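Local structure of quinoline 2-oxidoreductase large subunit (Pseudomonas putida, 1T3Q) at residues G310-D322 / S337-P351. The protein probably hydroxylates quinoline at carbon 2, as the large subunit of a molybdenum hydroxylase that carries the molybdopterin cytosine dinucleotide cofactor. Sequence-based numbering, arbitrary orientation.
With SO4 (sulfate ion), chain K.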
loop_
_atom_site.group_PDB
_atom_site.type_symbol
_atom_site.label_atom_id
_atom_site.label_comp_id
_atom_site.label_asym_id
_atom_site.label_seq_id
_atom_site.Cartn_x
_atom_site.Cartn_y
_atom_site.Cartn_z
ATOM N N GLY B 310 -50.521 38.143 -10.931
ATOM C CA GLY B 310 -49.242 37.610 -10.499
ATOM C C GLY B 310 -48.591 36.675 -11.502
ATOM O O GLY B 310 -47.559 36.072 -11.212
ATOM N N ARG B 311 -49.191 36.543 -12.681
ATOM C CA ARG B 311 -48.637 35.677 -13.720
ATOM C C ARG B 311 -47.403 36.357 -14.299
ATOM O O ARG B 311 -47.453 37.532 -14.670
ATOM C CB ARG B 311 -49.671 35.433 -14.827
ATOM C CG ARG B 311 -49.196 34.486 -15.925
ATOM N N PHE B 312 -46.298 35.619 -14.375
ATOM C CA PHE B 312 -45.050 36.165 -14.895
ATOM C C PHE B 312 -45.118 36.399 -16.396
ATOM O O PHE B 312 -45.421 35.489 -17.163
ATOM C CB PHE B 312 -43.876 35.227 -14.590
ATOM C CG PHE B 312 -43.726 34.887 -13.134
ATOM C CD1 PHE B 312 -44.153 35.772 -12.147
ATOM C CD2 PHE B 312 -43.135 33.688 -12.750
ATOM C CE1 PHE B 312 -43.991 35.465 -10.793
ATOM C CE2 PHE B 312 -42.968 33.367 -11.398
ATOM C CZ PHE B 312 -43.398 34.259 -10.420
ATOM N N LEU B 313 -44.815 37.624 -16.810
ATOM C CA LEU B 313 -44.848 37.983 -18.223
ATOM C C LEU B 313 -43.457 37.997 -18.841
ATOM O O LEU B 313 -43.299 37.769 -20.046
ATOM C CB LEU B 313 -45.483 39.362 -18.392
ATOM C CG LEU B 313 -46.909 39.509 -17.864
ATOM C CD1 LEU B 313 -47.378 40.947 -18.076
ATOM C CD2 LEU B 313 -47.830 38.522 -18.579
ATOM N N ALA B 314 -42.447 38.266 -18.022
ATOM C CA ALA B 314 -41.083 38.319 -18.524
ATOM C C ALA B 314 -40.047 38.324 -17.417
ATOM O O ALA B 314 -40.298 38.795 -16.309
ATOM C CB ALA B 314 -40.902 39.561 -19.390
ATOM N N LEU B 315 -38.876 37.790 -17.735
ATOM C CA LEU B 315 -37.771 37.768 -16.791
ATOM C C LEU B 315 -36.513 38.199 -17.524
ATOM O O LEU B 315 -36.144 37.634 -18.557
ATOM C CB LEU B 315 -37.579 36.373 -16.194
ATOM C CG LEU B 315 -36.455 36.267 -15.150
ATOM C CD1 LEU B 315 -36.676 35.052 -14.275
ATOM C CD2 LEU B 315 -35.103 36.182 -15.843
ATOM N N GLU B 316 -35.856 39.209 -16.982
ATOM C CA GLU B 316 -34.625 39.715 -17.566
ATOM C C GLU B 316 -33.501 39.507 -16.558
ATOM O O GLU B 316 -33.693 39.729 -15.362
ATOM C CB GLU B 316 -34.791 41.199 -17.878
ATOM C CG GLU B 316 -33.560 41.880 -18.424
ATOM C CD GLU B 316 -33.875 43.260 -18.971
ATOM O OE1 GLU B 316 -34.539 44.045 -18.257
ATOM O OE2 GLU B 316 -33.459 43.557 -20.113
ATOM N N ASN B 317 -32.339 39.065 -17.028
ATOM C CA ASN B 317 -31.212 38.869 -16.121
ATOM C C ASN B 317 -29.862 39.052 -16.782
ATOM O O ASN B 317 -29.535 38.383 -17.761
ATOM C CB ASN B 317 -31.249 37.479 -15.479
ATOM C CG ASN B 317 -30.235 37.337 -14.340
ATOM O OD1 ASN B 317 -29.490 36.360 -14.271
ATOM N ND2 ASN B 317 -30.217 38.312 -13.440
ATOM N N ARG B 318 -29.084 39.973 -16.233
ATOM C CA ARG B 318 -27.734 40.251 -16.708
ATOM C C ARG B 318 -26.867 39.678 -15.592
ATOM O O ARG B 318 -26.850 40.202 -14.478
ATOM C CB ARG B 318 -27.524 41.759 -16.842
ATOM C CG ARG B 318 -26.099 42.201 -17.140
ATOM C CD ARG B 318 -26.049 43.724 -17.218
ATOM N NE ARG B 318 -24.692 44.264 -17.168
ATOM C CZ ARG B 318 -23.814 44.188 -18.161
ATOM N NH1 ARG B 318 -24.142 43.594 -19.301
ATOM N NH2 ARG B 318 -22.604 44.708 -18.011
ATOM N N SER B 319 -26.179 38.585 -15.886
ATOM C CA SER B 319 -25.352 37.912 -14.895
ATOM C C SER B 319 -23.864 38.055 -15.194
ATOM O O SER B 319 -23.413 37.746 -16.293
ATOM C CB SER B 319 -25.740 36.430 -14.851
ATOM O OG SER B 319 -25.082 35.745 -13.800
ATOM N N ILE B 320 -23.103 38.517 -14.206
ATOM C CA ILE B 320 -21.665 38.695 -14.378
ATOM C C ILE B 320 -20.911 37.957 -13.277
ATOM O O ILE B 320 -21.257 38.062 -12.101
ATOM C CB ILE B 320 -21.271 40.182 -14.323
ATOM C CG1 ILE B 320 -22.154 40.994 -15.273
ATOM C CG2 ILE B 320 -19.803 40.339 -14.715
ATOM C CD1 ILE B 320 -22.032 42.494 -15.091
ATOM N N THR B 321 -19.880 37.219 -13.671
ATOM C CA THR B 321 -19.070 36.443 -12.740
ATOM C C THR B 321 -17.663 37.004 -12.584
ATOM O O THR B 321 -17.008 37.351 -13.574
ATOM C CB THR B 321 -18.942 34.972 -13.221
ATOM O OG1 THR B 321 -20.227 34.338 -13.188
ATOM C CG2 THR B 321 -17.975 34.194 -12.339
ATOM N N ASP B 322 -17.208 37.106 -11.337
ATOM C CA ASP B 322 -15.847 37.562 -11.050
ATOM C C ASP B 322 -15.077 36.248 -11.135
ATOM O O ASP B 322 -15.068 35.462 -10.185
ATOM C CB ASP B 322 -15.759 38.141 -9.636
ATOM C CG ASP B 322 -14.380 38.691 -9.320
ATOM O OD1 ASP B 322 -13.396 37.937 -9.469
ATOM O OD2 ASP B 322 -14.280 39.873 -8.921
ATOM N N SER B 337 -22.116 32.131 -13.640
ATOM C CA SER B 337 -23.144 32.747 -14.484
ATOM C C SER B 337 -23.637 31.942 -15.687
ATOM O O SER B 337 -24.842 31.852 -15.929
ATOM C CB SER B 337 -22.666 34.119 -14.978
ATOM O OG SER B 337 -22.630 35.057 -13.917
ATOM N N HIS B 338 -22.711 31.367 -16.444
ATOM C CA HIS B 338 -23.073 30.613 -17.634
ATOM C C HIS B 338 -24.063 29.482 -17.357
ATOM O O HIS B 338 -25.162 29.470 -17.908
ATOM C CB HIS B 338 -21.811 30.074 -18.309
ATOM C CG HIS B 338 -22.039 29.558 -19.696
ATOM N ND1 HIS B 338 -22.445 28.267 -19.956
ATOM C CD2 HIS B 338 -21.920 30.165 -20.902
ATOM C CE1 HIS B 338 -22.565 28.100 -21.262
ATOM N NE2 HIS B 338 -22.252 29.237 -21.857
ATOM N N VAL B 339 -23.688 28.530 -16.509
ATOM C CA VAL B 339 -24.601 27.430 -16.213
ATOM C C VAL B 339 -25.801 27.913 -15.406
ATOM O O VAL B 339 -26.884 27.325 -15.481
ATOM C CB VAL B 339 -23.898 26.288 -15.452
ATOM C CG1 VAL B 339 -22.802 25.700 -16.322
ATOM C CG2 VAL B 339 -23.335 26.794 -14.131
ATOM N N GLY B 340 -25.610 28.990 -14.648
ATOM C CA GLY B 340 -26.692 29.544 -13.849
ATOM C C GLY B 340 -27.836 30.079 -14.698
ATOM O O GLY B 340 -29.007 29.795 -14.431
ATOM N N ASN B 341 -27.506 30.858 -15.725
ATOM C CA ASN B 341 -28.534 31.420 -16.593
ATOM C C ASN B 341 -29.292 30.356 -17.373
ATOM O O ASN B 341 -30.440 30.570 -17.765
ATOM C CB ASN B 341 -27.928 32.435 -17.570
ATOM C CG ASN B 341 -27.759 33.809 -16.951
ATOM O OD1 ASN B 341 -27.593 34.804 -17.659
ATOM N ND2 ASN B 341 -27.791 33.874 -15.625
ATOM N N ALA B 342 -28.662 29.207 -17.599
ATOM C CA ALA B 342 -29.327 28.140 -18.333
ATOM C C ALA B 342 -30.572 27.650 -17.593
ATOM O O ALA B 342 -31.546 27.233 -18.218
ATOM C CB ALA B 342 -28.369 26.977 -18.564
ATOM N N VAL B 343 -30.545 27.703 -16.264
ATOM C CA VAL B 343 -31.686 27.240 -15.469
ATOM C C VAL B 343 -32.352 28.372 -14.691
ATOM O O VAL B 343 -33.022 28.132 -13.684
ATOM C CB VAL B 343 -31.252 26.150 -14.454
ATOM C CG1 VAL B 343 -30.652 24.949 -15.187
ATOM C CG2 VAL B 343 -30.247 26.726 -13.474
ATOM N N ILE B 344 -32.181 29.600 -15.167
ATOM C CA ILE B 344 -32.734 30.777 -14.497
ATOM C C ILE B 344 -34.263 30.790 -14.326
ATOM O O ILE B 344 -34.778 31.447 -13.419
ATOM C CB ILE B 344 -32.288 32.077 -15.228
ATOM C CG1 ILE B 344 -32.424 33.280 -14.296
ATOM C CG2 ILE B 344 -33.128 32.301 -16.479
ATOM C CD1 ILE B 344 -31.383 33.304 -13.186
ATOM N N LEU B 345 -34.991 30.073 -15.179
ATOM C CA LEU B 345 -36.449 30.045 -15.075
ATOM C C LEU B 345 -36.901 29.034 -14.036
ATOM O O LEU B 345 -38.059 29.028 -13.613
ATOM C CB LEU B 345 -37.085 29.698 -16.422
ATOM C CG LEU B 345 -36.780 30.689 -17.545
ATOM C CD1 LEU B 345 -37.508 30.269 -18.814
ATOM C CD2 LEU B 345 -37.208 32.079 -17.114
ATOM N N GLY B 346 -35.973 28.175 -13.638
ATOM C CA GLY B 346 -36.283 27.165 -12.653
ATOM C C GLY B 346 -37.540 26.364 -12.939
ATOM O O GLY B 346 -37.692 25.739 -13.987
ATOM N N VAL B 347 -38.462 26.427 -11.992
ATOM C CA VAL B 347 -39.709 25.681 -12.030
ATOM C C VAL B 347 -40.905 26.424 -12.645
ATOM O O VAL B 347 -42.012 25.880 -12.728
ATOM C CB VAL B 347 -40.021 25.265 -10.566
ATOM C CG1 VAL B 347 -41.285 25.907 -10.067
ATOM C CG2 VAL B 347 -40.029 23.782 -10.446
ATOM N N TYR B 348 -40.669 27.643 -13.119
ATOM C CA TYR B 348 -41.743 28.484 -13.624
ATOM C C TYR B 348 -41.909 28.650 -15.125
ATOM O O TYR B 348 -40.981 28.443 -15.900
ATOM C CB TYR B 348 -41.600 29.867 -12.992
ATOM C CG TYR B 348 -41.334 29.816 -11.502
ATOM C CD1 TYR B 348 -42.378 29.666 -10.590
ATOM C CD2 TYR B 348 -40.031 29.890 -11.007
ATOM C CE1 TYR B 348 -42.130 29.595 -9.216
ATOM C CE2 TYR B 348 -39.772 29.818 -9.641
ATOM C CZ TYR B 348 -40.823 29.672 -8.753
ATOM O OH TYR B 348 -40.563 29.602 -7.402
ATOM N N LYS B 349 -43.117 29.043 -15.511
ATOM C CA LYS B 349 -43.450 29.289 -16.903
ATOM C C LYS B 349 -43.352 30.798 -17.139
ATOM O O LYS B 349 -44.150 31.575 -16.620
ATOM C CB LYS B 349 -44.865 28.777 -17.204
ATOM C CG LYS B 349 -44.992 27.258 -17.089
ATOM C CD LYS B 349 -46.361 26.736 -17.522
ATOM C CE LYS B 349 -47.454 27.088 -16.530
ATOM N NZ LYS B 349 -48.768 26.498 -16.932
ATOM N N VAL B 350 -42.343 31.202 -17.904
ATOM C CA VAL B 350 -42.110 32.609 -18.226
ATOM C C VAL B 350 -41.947 32.659 -19.742
ATOM O O VAL B 350 -40.926 32.233 -20.276
ATOM C CB VAL B 350 -40.816 33.133 -17.550
ATOM C CG1 VAL B 350 -40.685 34.631 -17.773
ATOM C CG2 VAL B 350 -40.842 32.813 -16.056
ATOM N N PRO B 351 -42.952 33.193 -20.453
ATOM C CA PRO B 351 -42.949 33.295 -21.917
ATOM C C PRO B 351 -41.882 34.154 -22.597
ATOM O O PRO B 351 -41.436 33.822 -23.697
ATOM C CB PRO B 351 -44.362 33.775 -22.223
ATOM C CG PRO B 351 -44.656 34.661 -21.060
ATOM C CD PRO B 351 -44.143 33.853 -19.888
HETATM S S SO4 K . -20.955 45.634 -21.217
HETATM O O1 SO4 K . -21.736 45.863 -22.450
HETATM O O2 SO4 K . -20.905 46.879 -20.425
HETATM O O3 SO4 K . -21.600 44.579 -20.419
HETATM O O4 SO4 K . -19.586 45.215 -21.569
#
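Phe-312 and Tyr-348 meet as an offset edge-to-face pair, the edge of the phenylalanine ring turned to the tyrosine face with ring centroids 5.7 Å apart and planes at 69°. The closest carbons are Phe-312 CE2 and Tyr-348 CD1, at 3.8 Å. Val-350 divides its branches: CG2 lies against the Phe-312 side chain, while CG1, anti to its own backbone N (chi1 -174°), rests 3.6 Å from Leu-315 N on the strand backbone. Helix 375-393 closes in beside the aromatic pair, where Ile-386 touches both side chains and Glu-383 takes the tyrosine hydroxyl. Farther along, Leu-315 directs CD1 at Leu-345 CD2, the two side chains running past each other in opposite senses.

Beyond this apolar core the contact turns polar. Asn-317 OD1, hydrogen-bonded to Asn-300 on the neighbouring strand, also lies close to the amide of Asn-341, whose plane is tilted 54° from its own. An alanine in place of Asn-341 would probably open a gap beside Ser-319 CB and take a polar neighbour from Asn-317. Next, Ser-337 OG is gripped from two strand residues, by hydrogen bonds of 2.5 Å to Ser-319 OG and 2.6 Å to Thr-321 OG1, two bonds that together restrain its rotation, all three residues being buried.

By contrast, the margin opens to solvent at exposed Pro-351, although its CD still sits 3.4 Å from Phe-312 O, and partly exposed Lys-349 leads its amine away to a salt bridge with Asp-410. On the other side of the strand, partly exposed Arg-318 extends to a sulfate ion, probably from the crystallisation liquor, whose O3 lies at the guanidinium edge and accepts from both NH1 and NH2 (2.6 Å from NH2); Arg-168 binds the same ion.

Strand 312-322, helix 337-342 and strand 352-360 form a beta-alpha-beta unit, its two strands parallel and adjacent, in the molybdopterin cofactor-binding domain.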